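Local coordinates for intracellular protein transport protein USO1 (Saccharomyces cerevisiae S288c, PDB 6LSU) that is required for protein transport from the endoplasmic reticulum to the Golgi, as a homodimeric membrane tether with a globular head and a coiled-coil tail, at residues 508-513 and 576-581. Numbering follows the deposited sequence.
Sequences AELNLN and IRIPIS
Ile578 meets Leu510 side chain to side chain, and this pair carries most of the contact. Arg577 comes just before it, in the first turn of helix 577-590. Its guanidinium group forms salt bridges with Asp575 and Asp692, while its side chain touches Phe515 of helix 514-528. Ile578 is the residue that points at the loop 508-513. CG1 lies anti to its own carbonyl carbon (chi1 -54°) and chi2 is extended, which carries CD1 outward to Leu510. There CD1 sits 3.4 Å from Leu510 CG and 3.6 Å from Leu510 CD2. The second branch joins in, with Ile578 CG2 also 3.6 Å from Leu510 CD2. On the other side, a chi1 of 178° turns CG of Leu510 toward Ile578, and chi2 (57°) leaves CD2 extended from CA. CD2 is the branch that reaches both methyls of the isoleucine. Ile578 CD1 also lies 3.8 Å from the backbone N of Asn511, in the short 3-10 segment. With an alanine here, CG1, CG2 and CD1 are gone, which would probably open a gap beside CG and CD2 of Leu510 and hold that side chain less firmly. Pro579 and Ile580 face elsewhere, onto helix 622-637, and the side chain of Ser581 rests on Leu517 and Thr521 of helix 514-528. Ser581 closes the segment: its OG donates to Arg577 O at 3.1 Å, from above the carbonyl plane, and its backbone N bonds to the same oxygen. Within the globular head, the contact thus joins the loop ahead of helix 514-528, in ARM repeat 8, to the start of a helix in ARM repeat 9. No hydrogen bond crosses between the two segments, so their direct contact rests on van der Waals and hydrophobic packing of two aliphatic side chains.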
loop_
_atom_site.group_PDB
_atom_site.type_symbol
_atom_site.label_atom_id
_atom_site.label_comp_id
_atom_site.label_asym_id
_atom_site.label_seq_id
_atom_site.Cartn_x
_atom_site.Cartn_y
_atom_site.Cartn_z
ATOM N N ALA A 508 4.196 -34.542 -5.868
ATOM C CA ALA A 508 5.170 -34.834 -6.941
ATOM C C ALA A 508 5.289 -33.589 -7.811
ATOM O O ALA A 508 6.407 -33.312 -8.296
ATOM C CB ALA A 508 4.693 -36.011 -7.751
ATOM N N GLU A 509 4.165 -32.862 -7.953
ATOM C CA GLU A 509 4.021 -31.660 -8.822
ATOM C C GLU A 509 4.224 -30.384 -7.995
ATOM O O GLU A 509 3.851 -29.286 -8.503
ATOM C CB GLU A 509 2.646 -31.638 -9.496
ATOM C CG GLU A 509 2.043 -33.019 -9.702
ATOM C CD GLU A 509 1.250 -33.187 -10.986
ATOM O OE1 GLU A 509 1.891 -33.282 -12.060
ATOM O OE2 GLU A 509 0.004 -33.217 -10.916
ATOM N N LEU A 510 4.799 -30.489 -6.785
ATOM C CA LEU A 510 5.077 -29.289 -5.952
ATOM C C LEU A 510 5.869 -28.283 -6.801
ATOM O O LEU A 510 5.674 -27.080 -6.672
ATOM C CB LEU A 510 5.835 -29.675 -4.683
ATOM C CG LEU A 510 6.208 -28.514 -3.765
ATOM C CD1 LEU A 510 4.968 -27.748 -3.352
ATOM C CD2 LEU A 510 6.932 -29.006 -2.514
ATOM N N ASN A 511 6.694 -28.735 -7.720
ATOM C CA ASN A 511 7.541 -27.813 -8.527
ATOM C C ASN A 511 6.678 -26.813 -9.312
ATOM O O ASN A 511 7.246 -25.764 -9.711
ATOM C CB ASN A 511 8.401 -28.606 -9.507
ATOM C CG ASN A 511 7.530 -29.636 -10.185
ATOM O OD1 ASN A 511 7.283 -30.702 -9.619
ATOM N ND2 ASN A 511 6.953 -29.280 -11.338
ATOM N N LEU A 512 5.419 -27.163 -9.572
ATOM C CA LEU A 512 4.454 -26.306 -10.291
ATOM C C LEU A 512 3.785 -25.248 -9.372
ATOM O O LEU A 512 2.997 -24.466 -9.869
ATOM C CB LEU A 512 3.399 -27.241 -10.865
ATOM C CG LEU A 512 3.941 -28.279 -11.849
ATOM C CD1 LEU A 512 2.830 -28.822 -12.742
ATOM C CD2 LEU A 512 5.063 -27.681 -12.708
ATOM N N ASN A 513 4.034 -25.276 -8.068
ATOM C CA ASN A 513 3.420 -24.361 -7.091
ATOM C C ASN A 513 4.363 -24.222 -5.901
ATOM O O ASN A 513 3.966 -24.424 -4.764
ATOM C CB ASN A 513 2.038 -24.876 -6.679
ATOM C CG ASN A 513 1.297 -23.906 -5.791
ATOM O OD1 ASN A 513 1.798 -22.809 -5.511
ATOM N ND2 ASN A 513 0.116 -24.307 -5.350
ATOM N N ILE A 576 14.584 -24.601 -6.410
ATOM C CA ILE A 576 15.512 -24.673 -5.252
ATOM C C ILE A 576 14.774 -24.101 -4.042
ATOM O O ILE A 576 15.247 -24.288 -2.851
ATOM C CB ILE A 576 16.861 -23.991 -5.557
ATOM C CG1 ILE A 576 16.940 -22.560 -5.037
ATOM C CG2 ILE A 576 17.177 -24.060 -7.040
ATOM C CD1 ILE A 576 18.298 -21.922 -5.225
ATOM N N ARG A 577 13.631 -23.478 -4.322
ATOM C CA ARG A 577 12.714 -22.924 -3.300
ATOM C C ARG A 577 12.321 -24.063 -2.351
ATOM O O ARG A 577 12.584 -23.942 -1.134
ATOM C CB ARG A 577 11.534 -22.260 -4.014
ATOM C CG ARG A 577 11.758 -20.788 -4.307
ATOM C CD ARG A 577 10.634 -20.197 -5.122
ATOM N NE ARG A 577 10.992 -20.312 -6.518
ATOM C CZ ARG A 577 11.587 -19.369 -7.224
ATOM N NH1 ARG A 577 11.891 -18.198 -6.679
ATOM N NH2 ARG A 577 11.857 -19.607 -8.493
ATOM N N ILE A 578 11.851 -25.178 -2.917
ATOM C CA ILE A 578 11.356 -26.374 -2.177
ATOM C C ILE A 578 12.341 -26.814 -1.103
ATOM O O ILE A 578 11.960 -26.893 0.068
ATOM C CB ILE A 578 11.013 -27.482 -3.181
ATOM C CG1 ILE A 578 10.046 -26.947 -4.223
ATOM C CG2 ILE A 578 10.493 -28.715 -2.473
ATOM C CD1 ILE A 578 9.333 -28.017 -5.041
ATOM N N PRO A 579 13.606 -27.166 -1.462
ATOM C CA PRO A 579 14.647 -27.494 -0.481
ATOM C C PRO A 579 14.948 -26.384 0.528
ATOM O O PRO A 579 15.135 -26.700 1.687
ATOM C CB PRO A 579 15.935 -27.665 -1.296
ATOM C CG PRO A 579 15.481 -27.899 -2.709
ATOM C CD PRO A 579 14.099 -27.293 -2.841
ATOM N N ILE A 580 15.014 -25.128 0.081
ATOM C CA ILE A 580 15.326 -23.956 0.979
ATOM C C ILE A 580 14.226 -23.850 2.051
ATOM O O ILE A 580 14.526 -23.589 3.256
ATOM C CB ILE A 580 15.438 -22.643 0.180
ATOM C CG1 ILE A 580 16.642 -22.665 -0.764
ATOM C CG2 ILE A 580 15.482 -21.451 1.123
ATOM C CD1 ILE A 580 16.771 -21.416 -1.629
ATOM N N SER A 581 12.990 -24.124 1.646
ATOM C CA SER A 581 11.823 -23.969 2.529
ATOM C C SER A 581 11.938 -24.995 3.638
ATOM O O SER A 581 11.998 -24.550 4.798
ATOM C CB SER A 581 10.544 -24.040 1.749
ATOM O OG SER A 581 10.446 -22.919 0.888
#